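Local coordinates for protein Alpha/beta hydrolase (Paenibacillus sp. VTT E-133280, PDB 6TJ2) that probably hydrolyses methyl salicylate to salicylic acid as a secreted esterase resembling tobacco salicylic acid binding protein 2, at residues H72-A84 and Q94-L108. Residues are numbered along the deposited sequence; the frame is centred on the assembly and turned at random.
Sequences HTVYTPEYAGHGA and QITKSVVDYIKQKDL
From Tyr75 to His82 the chain leaving edge strand 73-75 runs over the side of helix 92-105 and comes nearest at Ala80 and Ile95, whose CA atoms are 4.7 Å apart. One hydrogen bond joins the backbone to the helix, from Ala80 N to Ser98 OG (3.0 Å). Ser98 has its hydroxyl between the backbone N and the carbonyl carbon (chi1 70°), from where OG also donates to Ile95 O one turn back; the small side chain thus serves both segments and lets the loop come close. Next to it, the methyl of Ala80 is small enough to lie over Gln94 O.

Nearer the strand, Pro77 sets its CB 3.5 Å from the centroid of the Tyr102 ring, almost exactly on the ring normal, a CH-pi contact suited to a flat aromatic surface. Tyr102 OH reaches the edge of the Tyr75 ring, 3.4 Å from Tyr75 CD2. Over one face of that ring lies Leu108 CD2, 3.6 Å from Tyr75 CE1, brought there after the Schellman motif at Asp107 ends the helix. Were Tyr75 replaced by alanine, the Leu108 methyls would probably lose the aromatic face they pack on, and a gap would be likely to open beside Tyr102 OH.

Back toward the start of the helix segment, Ile95 CG2 packs off-centre on the Tyr79 ring, 3.5 Å from CD1, while Val99 CG2 meets Tyr79 CB. The phenol hydroxyl bonds to His51 O. Tyr79 CE1 lies over the centre of one face of the His82 ring, which donates through ND1 to Ala80 O (2.8 Å) and is hydrogen-bonded through NE2 to Glu205 OE2, so that both ring nitrogens are held and the ring is kept from turning. In this strand-to-helix connection of the alpha/beta-hydrolase fold, apolar and aromatic surfaces supply most of the contact, and the serine hydroxyl, bonded to both segments, probably helps fix where the loop meets the helix.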
# COMPACT_ATOMS: atom_id res chain seq x y z
N HIS A 72 2.85 29.90 -6.62
CA HIS A 72 3.41 29.22 -7.80
C HIS A 72 2.75 29.72 -9.09
O HIS A 72 1.57 30.14 -9.08
CB HIS A 72 3.26 27.69 -7.60
CG HIS A 72 3.86 27.26 -6.31
ND1 HIS A 72 5.18 27.49 -6.03
CD2 HIS A 72 3.29 26.71 -5.22
CE1 HIS A 72 5.44 27.00 -4.81
NE2 HIS A 72 4.31 26.53 -4.32
N THR A 73 3.49 29.63 -10.16
CA THR A 73 3.01 29.95 -11.51
C THR A 73 2.54 28.63 -12.15
O THR A 73 3.24 27.63 -12.03
CB THR A 73 4.09 30.62 -12.33
OG1 THR A 73 4.44 31.83 -11.65
CG2 THR A 73 3.61 30.97 -13.72
N VAL A 74 1.34 28.64 -12.70
CA VAL A 74 0.75 27.37 -13.19
C VAL A 74 0.20 27.59 -14.61
O VAL A 74 -0.68 28.46 -14.79
CB VAL A 74 -0.35 26.85 -12.27
CG1 VAL A 74 -0.87 25.51 -12.76
CG2 VAL A 74 0.10 26.76 -10.82
N TYR A 75 0.66 26.80 -15.55
CA TYR A 75 0.17 26.77 -16.95
C TYR A 75 -0.58 25.45 -17.14
O TYR A 75 -0.08 24.38 -16.72
CB TYR A 75 1.31 26.88 -17.94
CG TYR A 75 2.06 28.17 -17.84
CD1 TYR A 75 3.25 28.25 -17.12
CD2 TYR A 75 1.56 29.32 -18.40
CE1 TYR A 75 3.93 29.44 -16.97
CE2 TYR A 75 2.26 30.51 -18.29
CZ TYR A 75 3.43 30.57 -17.58
OH TYR A 75 4.11 31.77 -17.48
N THR A 76 -1.77 25.50 -17.69
CA THR A 76 -2.61 24.32 -17.99
C THR A 76 -3.00 24.32 -19.47
O THR A 76 -4.14 24.62 -19.79
CB THR A 76 -3.85 24.27 -17.10
OG1 THR A 76 -4.68 25.42 -17.27
CG2 THR A 76 -3.45 24.24 -15.64
N PRO A 77 -2.07 23.99 -20.36
CA PRO A 77 -2.36 24.04 -21.79
C PRO A 77 -3.40 23.01 -22.18
O PRO A 77 -3.41 21.87 -21.65
CB PRO A 77 -1.01 23.73 -22.43
CG PRO A 77 -0.26 22.94 -21.38
CD PRO A 77 -0.70 23.57 -20.08
N GLU A 78 -4.18 23.35 -23.18
CA GLU A 78 -4.95 22.34 -23.90
C GLU A 78 -4.07 21.80 -25.05
O GLU A 78 -3.04 22.43 -25.42
CB GLU A 78 -6.22 22.95 -24.49
CG GLU A 78 -7.21 21.93 -25.00
CD GLU A 78 -7.42 20.88 -23.95
OE1 GLU A 78 -8.29 21.12 -23.08
OE2 GLU A 78 -6.77 19.81 -24.03
N TYR A 79 -4.40 20.61 -25.54
CA TYR A 79 -3.58 19.98 -26.59
C TYR A 79 -4.46 19.42 -27.70
O TYR A 79 -5.64 19.34 -27.54
CB TYR A 79 -2.56 19.02 -25.98
CG TYR A 79 -3.05 17.89 -25.11
CD1 TYR A 79 -3.73 16.80 -25.63
CD2 TYR A 79 -2.74 17.86 -23.77
CE1 TYR A 79 -4.08 15.72 -24.82
CE2 TYR A 79 -3.08 16.80 -22.95
CZ TYR A 79 -3.76 15.72 -23.48
OH TYR A 79 -4.07 14.66 -22.70
N ALA A 80 -3.80 19.00 -28.77
CA ALA A 80 -4.48 18.68 -30.03
C ALA A 80 -5.55 17.61 -29.81
O ALA A 80 -5.37 16.65 -29.04
CB ALA A 80 -3.50 18.24 -31.07
N GLY A 81 -6.70 17.81 -30.46
CA GLY A 81 -7.81 16.87 -30.44
C GLY A 81 -8.54 16.80 -29.12
O GLY A 81 -9.41 15.93 -28.93
N HIS A 82 -8.24 17.72 -28.21
CA HIS A 82 -8.86 17.79 -26.88
C HIS A 82 -9.37 19.21 -26.65
O HIS A 82 -9.02 20.15 -27.38
CB HIS A 82 -7.88 17.35 -25.79
CG HIS A 82 -7.49 15.92 -25.91
ND1 HIS A 82 -6.72 15.43 -26.95
CD2 HIS A 82 -7.75 14.90 -25.10
CE1 HIS A 82 -6.56 14.10 -26.75
NE2 HIS A 82 -7.18 13.76 -25.63
N GLY A 83 -10.26 19.34 -25.70
CA GLY A 83 -10.96 20.62 -25.49
C GLY A 83 -11.77 20.96 -26.71
O GLY A 83 -12.50 20.10 -27.24
N ALA A 84 -11.71 22.19 -27.13
CA ALA A 84 -12.50 22.63 -28.28
C ALA A 84 -11.87 22.16 -29.59
O ALA A 84 -12.52 22.31 -30.63
CB ALA A 84 -12.67 24.13 -28.21
N GLN A 94 1.00 14.80 -32.99
CA GLN A 94 0.29 16.09 -33.06
C GLN A 94 0.05 16.62 -31.64
O GLN A 94 0.17 17.83 -31.40
CB GLN A 94 -1.03 15.94 -33.81
CG GLN A 94 -0.87 15.78 -35.33
CD GLN A 94 -2.17 15.39 -35.97
OE1 GLN A 94 -2.93 14.57 -35.51
NE2 GLN A 94 -2.43 16.03 -37.11
N ILE A 95 -0.32 15.75 -30.70
CA ILE A 95 -0.51 16.19 -29.28
C ILE A 95 0.82 16.72 -28.77
O ILE A 95 0.86 17.85 -28.17
CB ILE A 95 -1.03 15.00 -28.46
CG1 ILE A 95 -2.48 14.70 -28.83
CG2 ILE A 95 -0.84 15.29 -26.97
CD1 ILE A 95 -3.04 13.45 -28.21
N THR A 96 1.90 16.01 -28.95
CA THR A 96 3.21 16.38 -28.43
C THR A 96 3.60 17.72 -29.02
O THR A 96 4.03 18.60 -28.30
CB THR A 96 4.22 15.30 -28.75
OG1 THR A 96 3.81 14.09 -28.12
CG2 THR A 96 5.62 15.69 -28.35
N LYS A 97 3.42 17.90 -30.34
CA LYS A 97 3.82 19.14 -31.00
C LYS A 97 2.98 20.27 -30.45
O LYS A 97 3.54 21.37 -30.23
CB LYS A 97 3.66 19.05 -32.52
CG LYS A 97 3.95 20.37 -33.22
CD LYS A 97 4.14 20.22 -34.71
CE LYS A 97 4.92 21.38 -35.31
NZ LYS A 97 4.20 22.63 -35.17
N SER A 98 1.71 20.07 -30.19
CA SER A 98 0.89 21.19 -29.64
C SER A 98 1.41 21.66 -28.28
O SER A 98 1.40 22.86 -27.96
CB SER A 98 -0.58 20.85 -29.62
OG SER A 98 -0.93 19.85 -28.65
N VAL A 99 1.89 20.75 -27.44
CA VAL A 99 2.42 21.14 -26.12
C VAL A 99 3.79 21.75 -26.26
O VAL A 99 4.09 22.78 -25.63
CB VAL A 99 2.43 19.94 -25.19
CG1 VAL A 99 3.07 20.33 -23.84
CG2 VAL A 99 1.03 19.39 -25.01
N VAL A 100 4.64 21.21 -27.11
CA VAL A 100 5.99 21.80 -27.36
C VAL A 100 5.80 23.22 -27.90
O VAL A 100 6.52 24.15 -27.45
CB VAL A 100 6.81 20.93 -28.32
CG1 VAL A 100 8.05 21.67 -28.79
CG2 VAL A 100 7.15 19.60 -27.66
N ASP A 101 4.87 23.41 -28.83
CA ASP A 101 4.66 24.76 -29.42
C ASP A 101 4.16 25.72 -28.34
O ASP A 101 4.54 26.89 -28.35
CB ASP A 101 3.71 24.70 -30.59
CG ASP A 101 4.27 24.07 -31.87
OD1 ASP A 101 5.50 23.95 -31.97
OD2 ASP A 101 3.40 23.74 -32.71
N TYR A 102 3.31 25.27 -27.43
CA TYR A 102 2.81 26.16 -26.34
C TYR A 102 3.99 26.59 -25.49
O TYR A 102 4.14 27.81 -25.15
CB TYR A 102 1.75 25.37 -25.54
CG TYR A 102 1.26 26.05 -24.30
CD1 TYR A 102 0.06 26.74 -24.31
CD2 TYR A 102 1.94 25.90 -23.10
CE1 TYR A 102 -0.41 27.35 -23.16
CE2 TYR A 102 1.48 26.50 -21.96
CZ TYR A 102 0.28 27.21 -21.97
OH TYR A 102 -0.23 27.78 -20.82
N ILE A 103 4.86 25.67 -25.11
CA ILE A 103 6.06 25.93 -24.27
C ILE A 103 6.98 26.91 -25.02
O ILE A 103 7.43 27.90 -24.40
CB ILE A 103 6.78 24.62 -23.93
CG1 ILE A 103 5.95 23.82 -22.92
CG2 ILE A 103 8.19 24.85 -23.42
CD1 ILE A 103 6.27 22.36 -22.84
N LYS A 104 7.18 26.74 -26.31
CA LYS A 104 8.14 27.60 -27.05
C LYS A 104 7.53 28.97 -27.22
O LYS A 104 8.24 29.98 -27.07
CB LYS A 104 8.47 26.98 -28.41
CG LYS A 104 9.35 25.78 -28.27
CD LYS A 104 9.55 25.14 -29.61
CE LYS A 104 10.61 24.09 -29.56
NZ LYS A 104 10.74 23.53 -30.92
N GLN A 105 6.25 29.05 -27.46
CA GLN A 105 5.61 30.36 -27.77
C GLN A 105 5.61 31.23 -26.52
O GLN A 105 5.81 32.44 -26.65
CB GLN A 105 4.18 30.18 -28.29
CG GLN A 105 4.15 29.73 -29.75
CD GLN A 105 2.85 29.11 -30.22
OE1 GLN A 105 1.82 29.17 -29.54
NE2 GLN A 105 2.88 28.49 -31.39
N LYS A 106 5.44 30.64 -25.35
CA LYS A 106 5.51 31.39 -24.07
C LYS A 106 6.94 31.43 -23.56
O LYS A 106 7.16 32.03 -22.48
CB LYS A 106 4.53 30.80 -23.08
CG LYS A 106 3.06 30.99 -23.44
CD LYS A 106 2.18 30.51 -22.33
CE LYS A 106 0.69 30.64 -22.56
NZ LYS A 106 0.28 32.06 -22.61
N ASP A 107 7.92 30.84 -24.25
CA ASP A 107 9.33 30.73 -23.85
C ASP A 107 9.43 30.25 -22.40
O ASP A 107 10.27 30.74 -21.61
CB ASP A 107 10.13 32.03 -24.14
CG ASP A 107 11.62 31.80 -24.05
OD1 ASP A 107 12.10 30.72 -24.37
OD2 ASP A 107 12.35 32.66 -23.52
N LEU A 108 8.75 29.18 -22.04
CA LEU A 108 8.73 28.70 -20.64
C LEU A 108 10.04 27.98 -20.38
O LEU A 108 10.51 27.23 -21.28
CB LEU A 108 7.55 27.76 -20.42
CG LEU A 108 6.19 28.38 -20.62
CD1 LEU A 108 5.05 27.44 -20.29
CD2 LEU A 108 6.04 29.66 -19.82